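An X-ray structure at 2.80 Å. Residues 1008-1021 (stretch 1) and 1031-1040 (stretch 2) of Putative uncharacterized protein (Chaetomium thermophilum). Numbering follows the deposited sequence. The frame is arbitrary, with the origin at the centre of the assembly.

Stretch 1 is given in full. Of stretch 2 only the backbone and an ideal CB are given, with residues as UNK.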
# COMPACT_ATOMS: atom_id res chain seq x y z
N VAL A 1008 -18.43 -62.98 25.26
CA VAL A 1008 -19.32 -62.49 24.21
C VAL A 1008 -18.47 -61.88 23.10
O VAL A 1008 -18.54 -62.32 21.94
CB VAL A 1008 -20.34 -61.48 24.74
CG1 VAL A 1008 -21.36 -61.13 23.66
CG2 VAL A 1008 -21.04 -62.03 25.98
N SER A 1009 -17.67 -60.87 23.44
CA SER A 1009 -16.68 -60.34 22.50
C SER A 1009 -15.94 -61.48 21.81
O SER A 1009 -15.89 -61.55 20.58
CB SER A 1009 -15.70 -59.43 23.25
OG SER A 1009 -16.37 -58.67 24.24
N LYS A 1010 -15.36 -62.38 22.61
CA LYS A 1010 -14.65 -63.52 22.04
C LYS A 1010 -15.59 -64.47 21.33
O LYS A 1010 -15.16 -65.20 20.43
CB LYS A 1010 -13.89 -64.26 23.14
CG LYS A 1010 -13.34 -65.60 22.70
CD LYS A 1010 -12.20 -66.06 23.59
CE LYS A 1010 -11.77 -67.47 23.23
NZ LYS A 1010 -10.46 -67.83 23.85
N LEU A 1011 -16.87 -64.51 21.71
CA LEU A 1011 -17.83 -65.33 20.99
C LEU A 1011 -18.06 -64.78 19.59
O LEU A 1011 -18.00 -65.52 18.59
CB LEU A 1011 -19.14 -65.41 21.77
CG LEU A 1011 -20.29 -66.19 21.12
CD1 LEU A 1011 -19.87 -67.61 20.78
CD2 LEU A 1011 -21.50 -66.21 22.05
N MET A 1012 -18.30 -63.47 19.49
CA MET A 1012 -18.46 -62.84 18.18
C MET A 1012 -17.21 -63.04 17.32
O MET A 1012 -17.30 -63.49 16.18
CB MET A 1012 -18.76 -61.35 18.37
CG MET A 1012 -20.01 -61.09 19.21
SD MET A 1012 -20.46 -59.35 19.38
CE MET A 1012 -19.20 -58.77 20.51
N VAL A 1013 -16.04 -62.72 17.88
CA VAL A 1013 -14.80 -62.89 17.13
C VAL A 1013 -14.66 -64.34 16.67
O VAL A 1013 -14.36 -64.61 15.50
CB VAL A 1013 -13.60 -62.45 17.99
CG1 VAL A 1013 -12.28 -62.77 17.28
CG2 VAL A 1013 -13.68 -60.96 18.30
N ASP A 1014 -14.87 -65.29 17.59
CA ASP A 1014 -14.69 -66.70 17.26
C ASP A 1014 -15.65 -67.16 16.18
O ASP A 1014 -15.32 -68.06 15.40
CB ASP A 1014 -14.87 -67.55 18.52
CG ASP A 1014 -13.68 -67.46 19.46
OD1 ASP A 1014 -12.93 -66.47 19.37
OD2 ASP A 1014 -13.50 -68.38 20.29
N ILE A 1015 -16.84 -66.57 16.11
CA ILE A 1015 -17.80 -66.98 15.09
C ILE A 1015 -17.49 -66.33 13.74
O ILE A 1015 -17.75 -66.93 12.69
CB ILE A 1015 -19.23 -66.68 15.54
CG1 ILE A 1015 -19.59 -67.54 16.76
CG2 ILE A 1015 -20.24 -66.94 14.41
CD1 ILE A 1015 -20.92 -67.20 17.40
N VAL A 1016 -16.93 -65.12 13.73
CA VAL A 1016 -16.80 -64.37 12.48
C VAL A 1016 -15.44 -64.59 11.82
O VAL A 1016 -15.36 -64.69 10.59
CB VAL A 1016 -17.06 -62.87 12.74
CG1 VAL A 1016 -16.91 -62.08 11.44
CG2 VAL A 1016 -18.44 -62.67 13.32
N VAL A 1017 -14.37 -64.69 12.60
CA VAL A 1017 -13.02 -64.64 12.03
C VAL A 1017 -12.73 -65.83 11.11
O VAL A 1017 -11.88 -65.70 10.22
CB VAL A 1017 -11.95 -64.55 13.14
CG1 VAL A 1017 -11.90 -65.81 13.98
CG2 VAL A 1017 -10.58 -64.24 12.54
N PRO A 1018 -13.38 -66.99 11.26
CA PRO A 1018 -13.10 -68.08 10.30
C PRO A 1018 -13.32 -67.69 8.85
O PRO A 1018 -12.80 -68.38 7.96
CB PRO A 1018 -14.07 -69.19 10.74
CG PRO A 1018 -14.27 -68.95 12.17
CD PRO A 1018 -14.28 -67.46 12.33
N PHE A 1019 -14.07 -66.63 8.58
CA PHE A 1019 -14.35 -66.21 7.22
C PHE A 1019 -13.34 -65.19 6.69
O PHE A 1019 -13.48 -64.75 5.54
CB PHE A 1019 -15.76 -65.62 7.13
CG PHE A 1019 -16.84 -66.57 7.58
CD1 PHE A 1019 -16.63 -67.93 7.63
CD2 PHE A 1019 -18.08 -66.08 7.94
CE1 PHE A 1019 -17.63 -68.79 8.04
CE2 PHE A 1019 -19.08 -66.93 8.36
CZ PHE A 1019 -18.86 -68.29 8.40
N ALA A 1020 -12.34 -64.82 7.49
CA ALA A 1020 -11.27 -63.96 7.01
C ALA A 1020 -10.21 -64.72 6.23
O ALA A 1020 -9.30 -64.09 5.69
CB ALA A 1020 -10.62 -63.24 8.19
N ALA A 1021 -10.31 -66.04 6.15
CA ALA A 1021 -9.31 -66.83 5.46
C ALA A 1021 -9.37 -66.57 3.96
O ALA A 1021 -10.43 -66.23 3.42
CB ALA A 1021 -9.51 -68.31 5.74
N UNK A 1031 -16.30 -57.85 4.93
CA UNK A 1031 -17.15 -57.54 6.09
C UNK A 1031 -16.82 -58.37 7.32
O UNK A 1031 -17.15 -57.95 8.44
CB UNK A 1031 -18.62 -57.75 5.73
N UNK A 1032 -16.18 -59.53 7.16
CA UNK A 1032 -15.73 -60.30 8.31
C UNK A 1032 -14.61 -59.56 9.05
O UNK A 1032 -14.70 -59.35 10.27
CB UNK A 1032 -15.25 -61.69 7.87
N UNK A 1033 -13.56 -59.17 8.33
CA UNK A 1033 -12.48 -58.42 8.94
C UNK A 1033 -12.98 -57.09 9.50
O UNK A 1033 -12.54 -56.64 10.56
CB UNK A 1033 -11.36 -58.18 7.92
N UNK A 1034 -13.91 -56.44 8.79
CA UNK A 1034 -14.53 -55.23 9.31
C UNK A 1034 -15.21 -55.51 10.65
O UNK A 1034 -15.03 -54.76 11.62
CB UNK A 1034 -15.54 -54.67 8.30
N UNK A 1035 -15.98 -56.59 10.72
CA UNK A 1035 -16.67 -56.95 11.96
C UNK A 1035 -15.68 -57.16 13.10
O UNK A 1035 -15.76 -56.50 14.14
CB UNK A 1035 -17.51 -58.21 11.76
N UNK A 1036 -14.73 -58.08 12.92
CA UNK A 1036 -13.77 -58.36 14.00
C UNK A 1036 -13.00 -57.10 14.38
O UNK A 1036 -12.62 -56.94 15.55
CB UNK A 1036 -12.79 -59.46 13.58
N UNK A 1037 -12.75 -56.21 13.43
CA UNK A 1037 -12.08 -54.96 13.76
C UNK A 1037 -12.93 -54.07 14.65
O UNK A 1037 -12.45 -53.55 15.66
CB UNK A 1037 -11.71 -54.21 12.48
N UNK A 1038 -14.20 -53.89 14.28
CA UNK A 1038 -15.12 -53.12 15.11
C UNK A 1038 -15.23 -53.70 16.51
O UNK A 1038 -15.31 -52.96 17.49
CB UNK A 1038 -16.50 -53.07 14.46
N UNK A 1039 -15.24 -55.03 16.61
CA UNK A 1039 -15.32 -55.67 17.93
C UNK A 1039 -14.05 -55.40 18.73
O UNK A 1039 -14.11 -55.00 19.89
CB UNK A 1039 -15.54 -57.18 17.79
N UNK A 1040 -12.89 -55.63 18.11
CA UNK A 1040 -11.63 -55.55 18.84
C UNK A 1040 -11.34 -54.12 19.30
O UNK A 1040 -10.80 -53.92 20.39
CB UNK A 1040 -10.48 -56.06 17.97

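Two helices run nearly antiparallel here, at 165° with axes 9.6 Å apart at closest approach, and stretch 1 offers the second helix a face made mostly of valine methyls, extended by M1012 at one end and A1020 at the other. No hydrogen bond crosses between them, so shape and apolarity set the rules.

Position 1031 points sideways, and its ideal CB finds nothing of stretch 1 within 5.5 Å. The contact leaves the choice free, although phi of -63° is compatible with proline. The residue is P1031; its carbonyl still accepts a helical bond from the N of 1035.

Position 1032 is tightly hemmed in. Its CB points toward stretch 1 and already lies 4.0 Å from V1016 CG1, 4.0 Å from F1019 CB and 4.3 Å from A1020 N. With three neighbours at contact distance from the first carbon, a small side chain suits best: alanine, perhaps serine or glycine. The deposited A1032 fills the site with its single methyl, and the backbones come close here, with A1032 CA 5.9 Å from A1020 CA.

At 1033 the CB points sideways, 5.1 Å from A1020 CB. That gap invites a side chain long enough to bend back, such as leucine, isoleucine or methionine. L1033 does so: with chi1 m and chi2 t, its CD2 reaches 3.6 Å from A1020 CB.

Position 1034 is out of reach of stretch 1, which therefore imposes no preference, polar or apolar. It is D1034, whose OD1 is hydrogen-bonded elsewhere in the structure.

At 1035 the CB points toward stretch 1, 3.9 Å from V1016 CG1. A compact apolar group that passes alongside this valine would fit, so cysteine, alanine or valine are all plausible. C1035 takes chi1 t and lays its SG 3.7 Å from V1016 CG2.

Position 1036 also points toward the valines, but with more room: its CB is 5.0 Å from V1013 CG1, 5.2 Å from V1017 CB and 5.3 Å from V1016 CG1. Valine, isoleucine or leucine could occupy that space. V1036, with chi1 p, brings CG2 to 3.9 Å from V1013 CG1.

Position 1037 meets nothing of stretch 1, but an ideal CB would be crowded by L1033 O at 3.2 Å. Glycine suits this, and G1037 it is.

Position 1038 is again out of reach, and stretch 1 cannot discriminate there; the residue is L1038.

Position 1039 aims its CB toward stretch 1, 4.2 Å from V1013 CG2, 4.8 Å from M1012 CE and 5.2 Å from S1009 O. A branched or medium apolar side chain would suit this mixed site. V1039, chi1 t, sends CG1 to 3.7 Å from V1013 CG2 and 4.0 Å from M1012 CE; the same CG1 packs 4.0 Å from S1009 O.

Position 1040 points sideways with no near neighbour for its CB, so many residues would do. C1040 grazes the edge of the contact, its SG 4.5 Å from V1013 CG2.

Stretch 2, residues 1031-1040: PALDCVGLVC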
# COMPACT_ATOMS: atom_id res chain seq x y z
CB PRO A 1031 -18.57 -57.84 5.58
CG PRO A 1031 -18.38 -58.81 4.48
CD PRO A 1031 -17.08 -58.44 3.83
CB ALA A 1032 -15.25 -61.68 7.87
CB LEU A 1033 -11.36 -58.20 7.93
CG LEU A 1033 -10.56 -59.46 7.61
CD1 LEU A 1033 -9.76 -59.29 6.35
CD2 LEU A 1033 -9.65 -59.84 8.78
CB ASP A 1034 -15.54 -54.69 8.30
CG ASP A 1034 -15.98 -53.27 8.61
OD1 ASP A 1034 -15.73 -52.80 9.74
OD2 ASP A 1034 -16.59 -52.63 7.73
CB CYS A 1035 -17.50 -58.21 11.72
SG CYS A 1035 -18.21 -58.94 13.22
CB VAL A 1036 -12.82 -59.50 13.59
CG1 VAL A 1036 -12.04 -59.12 12.36
CG2 VAL A 1036 -11.87 -59.84 14.73
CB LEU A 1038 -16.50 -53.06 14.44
CG LEU A 1038 -16.59 -52.31 13.12
CD1 LEU A 1038 -17.75 -52.83 12.29
CD2 LEU A 1038 -16.74 -50.82 13.37
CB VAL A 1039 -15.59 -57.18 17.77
CG1 VAL A 1039 -15.53 -57.88 19.13
CG2 VAL A 1039 -16.94 -57.41 17.10
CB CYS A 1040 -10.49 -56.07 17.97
SG CYS A 1040 -10.55 -57.84 17.65
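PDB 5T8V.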